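Local coordinates for lipoprotein (PDB 4QHQ) that binds methionine in the cleft between its two lobes and probably delivers it to an ABC transporter as the substrate-binding lipoprotein, at residues Trp15-Val21 and Ala219-Val225; Thr173-Leu177 and Phe233-Met237. All coordinates share one frame; numbering follows the deposited sequence.

Contact 1 of 2, residues Trp15-Val21 and Ala219-Val225; sequences WQVVQKV and AYQSPEV
Helix 10-26 passes the bend between helices 211-220 and 223-233 with its backbone close, Val18 CA lying 5.3 Å from Tyr220 CA and Val21 CA 5.5 Å from Ala219 CA. This is helix packing on the flank of the six-stranded sheet in one lobe of a periplasmic-binding-protein fold, and no hydrogen bond joins the two segments directly. Trp15 and Tyr220 form an offset edge-to-face pair, planes at 62°: the edge of Tyr220 is turned to the indole face, Tyr220 CD2 3.3 Å above the Trp15 plane toward the rim, and Trp15 NE1 lies near the phenol plane, 3.5 Å from Tyr220 CE2. Tyr220 CG stands anti to the backbone N (chi1 -164°), which turns the ring out from its helix onto Trp15. A water bridges the two polar ends, held by Tyr220 OH and weakly by Trp15 NE1, which also donates to Ser54.

Farther along helix 10-26 the valines make the apolar contact. Val18 divides its branches, CG1 against the backbone of Tyr220 and CG2 touching both Tyr220 CD2 (3.6 Å) and Val225 CG2 (3.7 Å). Val17 CG1 slides past Val225 CG2 from the opposite direction. Val21 reaches the bend itself, CG2 touching Glu224 CB and CG1 resting 3.6 Å from Ala219 O. That carbonyl accepts from the N-cap residue of helix 223-233: Ser222 OG donates to Ala219 O over 2.8 Å, from above the carbonyl plane.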
ATOM      1  N   TRP A  15      -4.911  13.370  -3.978  1.00 11.33           N
ATOM      2  CA  TRP A  15      -4.074  14.551  -3.815  1.00 13.37           C
ATOM      3  C   TRP A  15      -4.508  15.763  -4.634  1.00 11.74           C
ATOM      4  O   TRP A  15      -4.178  16.885  -4.265  1.00 14.52           O
ATOM      5  CB  TRP A  15      -2.590  14.219  -3.988  1.00 14.08           C
ATOM      6  CG  TRP A  15      -2.037  13.762  -2.691  1.00 13.82           C
ATOM      7  CD1 TRP A  15      -1.978  12.475  -2.217  1.00 14.58           C
ATOM      8  CD2 TRP A  15      -1.549  14.594  -1.645  1.00 12.26           C
ATOM      9  NE1 TRP A  15      -1.452  12.467  -0.947  1.00 13.88           N
ATOM     10  CE2 TRP A  15      -1.185  13.763  -0.571  1.00 13.25           C
ATOM     11  CE3 TRP A  15      -1.384  15.973  -1.510  1.00 15.41           C
ATOM     12  CZ2 TRP A  15      -0.646  14.259   0.613  1.00 16.71           C
ATOM     13  CZ3 TRP A  15      -0.852  16.469  -0.331  1.00 16.45           C
ATOM     14  CH2 TRP A  15      -0.491  15.615   0.713  1.00 12.75           C
ATOM     15  N   GLN A  16      -5.276  15.556  -5.701  1.00 13.69           N
ATOM     16  CA  GLN A  16      -5.885  16.686  -6.394  1.00 13.28           C
ATOM     17  C   GLN A  16      -6.861  17.403  -5.460  1.00 13.92           C
ATOM     18  O   GLN A  16      -6.935  18.637  -5.452  1.00 16.17           O
ATOM     19  CB  GLN A  16      -6.581  16.251  -7.689  1.00 17.10           C
ATOM     20  CG  GLN A  16      -5.730  15.410  -8.637  1.00 17.16           C
ATOM     21  CD  GLN A  16      -4.364  16.009  -8.923  1.00 17.74           C
ATOM     22  OE1 GLN A  16      -4.252  17.158  -9.357  1.00 20.61           O
ATOM     23  NE2 GLN A  16      -3.318  15.231  -8.686  1.00 17.34           N
ATOM     24  N   VAL A  17      -7.589  16.634  -4.655  1.00 15.22           N
ATOM     25  CA  VAL A  17      -8.489  17.231  -3.676  1.00 18.77           C
ATOM     26  C   VAL A  17      -7.691  17.900  -2.554  1.00 15.33           C
ATOM     27  O   VAL A  17      -7.999  19.021  -2.149  1.00 17.63           O
ATOM     28  CB  VAL A  17      -9.469  16.197  -3.089  1.00 16.93           C
ATOM     29  CG1 VAL A  17     -10.448  16.868  -2.123  1.00 17.71           C
ATOM     30  CG2 VAL A  17     -10.224  15.491  -4.213  1.00 18.72           C
ATOM     31  N   VAL A  18      -6.666  17.212  -2.053  1.00 15.35           N
ATOM     32  CA  VAL A  18      -5.876  17.766  -0.962  1.00 14.03           C
ATOM     33  C   VAL A  18      -5.220  19.077  -1.405  1.00 15.00           C
ATOM     34  O   VAL A  18      -5.147  20.048  -0.640  1.00 17.12           O
ATOM     35  CB  VAL A  18      -4.781  16.796  -0.493  1.00 13.31           C
ATOM     36  CG1 VAL A  18      -4.042  17.391   0.697  1.00 14.16           C
ATOM     37  CG2 VAL A  18      -5.374  15.434  -0.124  1.00 10.89           C
ATOM     38  N   GLN A  19      -4.747  19.104  -2.648  1.00 16.13           N
ATOM     39  CA  GLN A  19      -4.136  20.299  -3.222  1.00 16.92           C
ATOM     40  C   GLN A  19      -5.090  21.483  -3.153  1.00 18.24           C
ATOM     41  O   GLN A  19      -4.694  22.598  -2.783  1.00 19.06           O
ATOM     42  CB  GLN A  19      -3.738  20.027  -4.672  1.00 19.81           C
ATOM     43  CG  GLN A  19      -3.087  21.194  -5.394  1.00 21.17           C
ATOM     44  CD  GLN A  19      -2.657  20.815  -6.800  1.00 21.77           C
ATOM     45  OE1 GLN A  19      -1.465  20.713  -7.091  1.00 30.17           O
ATOM     46  NE2 GLN A  19      -3.630  20.593  -7.678  1.00 28.28           N
ATOM     47  N   LYS A  20      -6.353  21.237  -3.496  1.00 17.78           N
ATOM     48  CA  LYS A  20      -7.372  22.278  -3.467  1.00 21.65           C
ATOM     49  C   LYS A  20      -7.664  22.747  -2.037  1.00 17.40           C
ATOM     50  O   LYS A  20      -7.687  23.947  -1.766  1.00 20.34           O
ATOM     51  CB  LYS A  20      -8.651  21.787  -4.148  1.00 21.21           C
ATOM     52  N   VAL A  21      -7.864  21.799  -1.126  1.00 18.99           N
ATOM     53  CA  VAL A  21      -8.111  22.117   0.276  1.00 20.25           C
ATOM     54  C   VAL A  21      -6.931  22.871   0.897  1.00 17.95           C
ATOM     55  O   VAL A  21      -7.117  23.860   1.611  1.00 20.39           O
ATOM     56  CB  VAL A  21      -8.381  20.838   1.095  1.00 16.65           C
ATOM     57  CG1 VAL A  21      -8.520  21.170   2.570  1.00 18.14           C
ATOM     58  CG2 VAL A  21      -9.641  20.153   0.591  1.00 20.87           C
ATOM     59  N   ALA A 219      -5.068  19.582   5.849  1.00 14.93           N
ATOM     60  CA  ALA A 219      -5.655  19.583   4.507  1.00 17.81           C
ATOM     61  C   ALA A 219      -6.029  18.183   4.047  1.00 14.78           C
ATOM     62  O   ALA A 219      -7.065  18.001   3.417  1.00 15.70           O
ATOM     63  CB  ALA A 219      -4.706  20.222   3.502  1.00 19.01           C
ATOM     64  N   TYR A 220      -5.186  17.199   4.351  1.00 12.48           N
ATOM     65  CA  TYR A 220      -5.485  15.836   3.969  1.00 11.98           C
ATOM     66  C   TYR A 220      -6.627  15.317   4.832  1.00 14.56           C
ATOM     67  O   TYR A 220      -7.584  14.717   4.327  1.00 13.93           O
ATOM     68  CB  TYR A 220      -4.264  14.930   4.116  1.00 12.64           C
ATOM     69  CG  TYR A 220      -4.437  13.616   3.371  1.00 12.19           C
ATOM     70  CD1 TYR A 220      -5.364  12.658   3.794  1.00 13.67           C
ATOM     71  CD2 TYR A 220      -3.692  13.348   2.234  1.00 11.97           C
ATOM     72  CE1 TYR A 220      -5.532  11.466   3.099  1.00 13.22           C
ATOM     73  CE2 TYR A 220      -3.855  12.165   1.539  1.00 12.39           C
ATOM     74  CZ  TYR A 220      -4.769  11.233   1.978  1.00 12.68           C
ATOM     75  OH  TYR A 220      -4.917  10.051   1.285  1.00 12.45           O
ATOM     76  N   GLN A 221      -6.517  15.548   6.137  1.00 13.59           N
ATOM     77  CA  GLN A 221      -7.475  15.002   7.095  1.00 14.13           C
ATOM     78  C   GLN A 221      -8.685  15.916   7.211  1.00 16.58           C
ATOM     79  O   GLN A 221      -9.021  16.405   8.288  1.00 18.95           O
ATOM     80  CB  GLN A 221      -6.805  14.786   8.450  1.00 14.17           C
ATOM     81  CG  GLN A 221      -5.638  13.805   8.385  1.00 12.80           C
ATOM     82  CD  GLN A 221      -5.005  13.551   9.743  1.00 15.79           C
ATOM     83  OE1 GLN A 221      -5.201  14.319  10.688  1.00 15.53           O
ATOM     84  NE2 GLN A 221      -4.248  12.465   9.852  1.00 13.56           N
ATOM     85  N   SER A 222      -9.340  16.129   6.076  1.00 15.81           N
ATOM     86  CA  SER A 222     -10.417  17.099   5.954  1.00 18.03           C
ATOM     87  C   SER A 222     -11.708  16.414   5.527  1.00 18.16           C
ATOM     88  O   SER A 222     -11.669  15.325   4.956  1.00 16.30           O
ATOM     89  CB  SER A 222     -10.036  18.145   4.910  1.00 16.92           C
ATOM     90  OG  SER A 222      -9.818  17.529   3.652  1.00 19.11           O
ATOM     91  N   PRO A 223     -12.859  17.049   5.805  1.00 19.17           N
ATOM     92  CA  PRO A 223     -14.135  16.478   5.358  1.00 19.21           C
ATOM     93  C   PRO A 223     -14.191  16.281   3.842  1.00 19.57           C
ATOM     94  O   PRO A 223     -14.744  15.280   3.387  1.00 20.41           O
ATOM     95  CB  PRO A 223     -15.161  17.525   5.799  1.00 24.24           C
ATOM     96  CG  PRO A 223     -14.521  18.203   6.962  1.00 26.98           C
ATOM     97  CD  PRO A 223     -13.053  18.248   6.641  1.00 22.61           C
ATOM     98  N   GLU A 224     -13.630  17.219   3.082  1.00 20.64           N
ATOM     99  CA  GLU A 224     -13.640  17.132   1.625  1.00 20.15           C
ATOM    100  C   GLU A 224     -12.933  15.875   1.146  1.00 18.79           C
ATOM    101  O   GLU A 224     -13.418  15.167   0.268  1.00 18.14           O
ATOM    102  CB  GLU A 224     -12.962  18.356   1.003  1.00 22.67           C
ATOM    103  CG  GLU A 224     -13.758  19.650   1.100  1.00 32.35           C
ATOM    104  CD  GLU A 224     -13.404  20.478   2.325  1.00 39.31           C
ATOM    105  OE1 GLU A 224     -12.841  19.915   3.288  1.00 31.60           O
ATOM    106  OE2 GLU A 224     -13.685  21.698   2.319  1.00 39.37           O
ATOM    107  N   VAL A 225     -11.771  15.609   1.724  1.00 17.27           N
ATOM    108  CA  VAL A 225     -10.985  14.441   1.340  1.00 15.59           C
ATOM    109  C   VAL A 225     -11.647  13.124   1.779  1.00 15.86           C
ATOM    110  O   VAL A 225     -11.698  12.159   1.010  1.00 16.11           O
ATOM    111  CB  VAL A 225      -9.545  14.565   1.872  1.00 15.70           C
ATOM    112  CG1 VAL A 225      -8.766  13.290   1.654  1.00 15.85           C
ATOM    113  CG2 VAL A 225      -8.840  15.730   1.191  1.00 18.28           C
TER
HETATM  114  O   HOH W   1      -2.690   9.508  -0.543  1.00 14.67           O

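Contact 2 of 2, residues Thr173-Leu177 and Phe233-Met237; sequences TNYAL and FKGSM
Leu177 CD1 is the hub where the short helix 173-178 meets the type I' turn Phe233–Ser236, the turn that leads from helix 223-233 into strand 238-239. In this two-lobed binding-protein fold the contact joins the two lobes, and the helix carries Asn174 of the methionine pocket. Leu177 CG sits beside its backbone N (chi1 -72°) and chi2 is extended, a shape that carries the CD1 methyl out to three partners. It lies 3.6 Å from Ser236 OG, 3.8 Å from Met237 SD and 3.8 Å from Phe233 CD1, the last approached obliquely to the ring. CD2 also touches Ser236 OG, from farther off.

Met237 folds back onto Phe233. Its chain runs extended through chi2 and then bends at chi3 (55°), with SD 3.5 Å above one face of the phenyl ring, toward the rim. The sulfur therefore lies against both the aromatic ring and the leucine methyl. The phenyl ring also packs on Pro10, Glu13 and Val14 of helix 10-26.

Ser236 turns its hydroxyl back into its own turn. OG lies between the backbone N and the carbonyl carbon and donates to Phe233 O, tilted 17° from the carbonyl plane; the same oxygen accepts Ser236 N, so two bonds grip it and close the turn. The leucine methyls thus pack against a hydroxyl already engaged.

Thr173 splits its branches: CG2 lies 4.1 Å from Ser236 O, while OG1 bonds to a water, with Pro82 O as a second, weak partner. Thr173 OG1 donates to the water at 2.8 Å, and that water donates in turn to Ser236 O, also at 2.8 Å.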
ATOM      1  N   THR A 173      -3.986  -2.428  -3.154  1.00 10.33           N
ATOM      2  CA  THR A 173      -5.200  -1.778  -3.615  1.00 10.39           C
ATOM      3  C   THR A 173      -4.957  -0.616  -4.594  1.00  8.56           C
ATOM      4  O   THR A 173      -5.703  -0.466  -5.549  1.00 10.87           O
ATOM      5  CB  THR A 173      -6.078  -1.394  -2.419  1.00  9.87           C
ATOM      6  OG1 THR A 173      -6.633  -2.596  -1.864  1.00 12.31           O
ATOM      7  CG2 THR A 173      -7.187  -0.451  -2.821  1.00 12.26           C
ATOM      8  N   ASN A 174      -3.900   0.177  -4.396  1.00  9.45           N
ATOM      9  CA  ASN A 174      -3.647   1.286  -5.331  1.00  8.73           C
ATOM     10  C   ASN A 174      -3.447   0.775  -6.760  1.00  9.40           C
ATOM     11  O   ASN A 174      -3.974   1.346  -7.710  1.00 11.14           O
ATOM     12  CB  ASN A 174      -2.478   2.169  -4.874  1.00  9.95           C
ATOM     13  CG  ASN A 174      -1.165   1.437  -4.846  1.00  8.61           C
ATOM     14  OD1 ASN A 174      -0.913   0.621  -3.956  1.00 11.29           O
ATOM     15  ND2 ASN A 174      -0.322   1.703  -5.833  1.00  9.69           N
ATOM     16  N   TYR A 175      -2.708  -0.322  -6.893  1.00 10.27           N
ATOM     17  CA  TYR A 175      -2.470  -0.912  -8.203  1.00 10.29           C
ATOM     18  C   TYR A 175      -3.710  -1.635  -8.741  1.00 11.64           C
ATOM     19  O   TYR A 175      -3.982  -1.590  -9.941  1.00 12.73           O
ATOM     20  CB  TYR A 175      -1.279  -1.870  -8.158  1.00  9.25           C
ATOM     21  CG  TYR A 175       0.042  -1.167  -7.891  1.00  8.47           C
ATOM     22  CD1 TYR A 175       0.442  -0.076  -8.662  1.00 10.89           C
ATOM     23  CD2 TYR A 175       0.888  -1.610  -6.890  1.00 10.30           C
ATOM     24  CE1 TYR A 175       1.649   0.552  -8.420  1.00 12.98           C
ATOM     25  CE2 TYR A 175       2.091  -0.979  -6.634  1.00 11.86           C
ATOM     26  CZ  TYR A 175       2.465   0.088  -7.411  1.00 11.41           C
ATOM     27  OH  TYR A 175       3.668   0.733  -7.190  1.00 13.19           O
ATOM     28  N   ALA A 176      -4.443  -2.310  -7.855  1.00 10.16           N
ATOM     29  CA  ALA A 176      -5.675  -2.987  -8.258  1.00  9.81           C
ATOM     30  C   ALA A 176      -6.667  -1.981  -8.817  1.00 12.77           C
ATOM     31  O   ALA A 176      -7.212  -2.180  -9.907  1.00 13.74           O
ATOM     32  CB  ALA A 176      -6.276  -3.755  -7.093  1.00 12.40           C
ATOM     33  N   LEU A 177      -6.878  -0.886  -8.087  1.00 11.24           N
ATOM     34  CA  LEU A 177      -7.782   0.155  -8.558  1.00 12.28           C
ATOM     35  C   LEU A 177      -7.332   0.769  -9.886  1.00 13.90           C
ATOM     36  O   LEU A 177      -8.151   1.033 -10.757  1.00 15.15           O
ATOM     37  CB  LEU A 177      -7.930   1.249  -7.495  1.00 11.96           C
ATOM     38  CG  LEU A 177      -8.750   0.855  -6.261  1.00 13.09           C
ATOM     39  CD1 LEU A 177      -8.625   1.904  -5.177  1.00 13.10           C
ATOM     40  CD2 LEU A 177     -10.216   0.630  -6.617  1.00 13.35           C
ATOM     41  N   PHE A 233     -13.866   5.517  -4.135  1.00 17.16           N
ATOM     42  CA  PHE A 233     -13.249   4.201  -4.042  1.00 17.20           C
ATOM     43  C   PHE A 233     -14.132   3.134  -3.406  1.00 18.29           C
ATOM     44  O   PHE A 233     -13.697   1.996  -3.204  1.00 18.30           O
ATOM     45  CB  PHE A 233     -11.877   4.306  -3.379  1.00 16.46           C
ATOM     46  CG  PHE A 233     -11.004   5.348  -4.013  1.00 15.49           C
ATOM     47  CD1 PHE A 233     -10.541   5.172  -5.304  1.00 15.81           C
ATOM     48  CD2 PHE A 233     -10.677   6.516  -3.335  1.00 15.39           C
ATOM     49  CE1 PHE A 233      -9.751   6.128  -5.908  1.00 16.87           C
ATOM     50  CE2 PHE A 233      -9.888   7.474  -3.933  1.00 15.91           C
ATOM     51  CZ  PHE A 233      -9.422   7.283  -5.219  1.00 14.79           C
ATOM     52  N   LYS A 234     -15.371   3.516  -3.102  1.00 22.92           N
ATOM     53  CA  LYS A 234     -16.449   2.558  -2.824  1.00 23.29           C
ATOM     54  C   LYS A 234     -16.221   1.647  -1.615  1.00 21.31           C
ATOM     55  O   LYS A 234     -16.790   0.557  -1.536  1.00 23.12           O
ATOM     56  CB  LYS A 234     -16.739   1.715  -4.073  1.00 23.44           C
ATOM     57  N   GLY A 235     -15.402   2.095  -0.671  1.00 18.52           N
ATOM     58  CA  GLY A 235     -15.140   1.312   0.524  1.00 17.71           C
ATOM     59  C   GLY A 235     -13.826   0.549   0.508  1.00 15.47           C
ATOM     60  O   GLY A 235     -13.418  -0.010   1.524  1.00 17.59           O
ATOM     61  N   SER A 236     -13.158   0.516  -0.642  1.00 14.03           N
ATOM     62  CA  SER A 236     -11.868  -0.164  -0.746  1.00 12.62           C
ATOM     63  C   SER A 236     -10.761   0.597  -0.010  1.00 12.06           C
ATOM     64  O   SER A 236      -9.715   0.037   0.317  1.00 13.29           O
ATOM     65  CB  SER A 236     -11.472  -0.350  -2.209  1.00 12.88           C
ATOM     66  OG  SER A 236     -11.179   0.894  -2.823  1.00 14.91           O
ATOM     67  N   MET A 237     -10.998   1.883   0.235  1.00 11.81           N
ATOM     68  CA  MET A 237     -10.094   2.717   1.012  1.00 12.23           C
ATOM     69  C   MET A 237     -10.935   3.343   2.111  1.00 13.26           C
ATOM     70  O   MET A 237     -12.026   3.848   1.855  1.00 13.19           O
ATOM     71  CB  MET A 237      -9.461   3.778   0.118  1.00 10.69           C
ATOM     72  CG  MET A 237      -8.461   3.193  -0.871  1.00 11.77           C
ATOM     73  SD  MET A 237      -8.102   4.257  -2.286  1.00 11.88           S
ATOM     74  CE  MET A 237      -7.586   5.768  -1.474  1.00 12.12           C
TER
HETATM   75  O   HOH W   2      -9.039  -2.523  -0.467  1.00 20.79           O

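Helix 223-233 connects the two contacts: its first turn takes part in contact 1 and the turn that follows it in contact 2. Helix 10-26 is common to both as well, since Val14 touches Tyr220 and Val225 at one contact and Phe233 at the other. The centres are 18 Å apart and the nearest atoms about 6 Å, without touching. Contact 2 lies closer to the ligand: Asn174 touches the bound methionine and bonds to Tyr38, another pocket residue, while the side chain of Thr173 is about 5 Å from the methionine. In contact 1 the side chain of Tyr220 stays about 9 Å away but packs on pocket residue Tyr79.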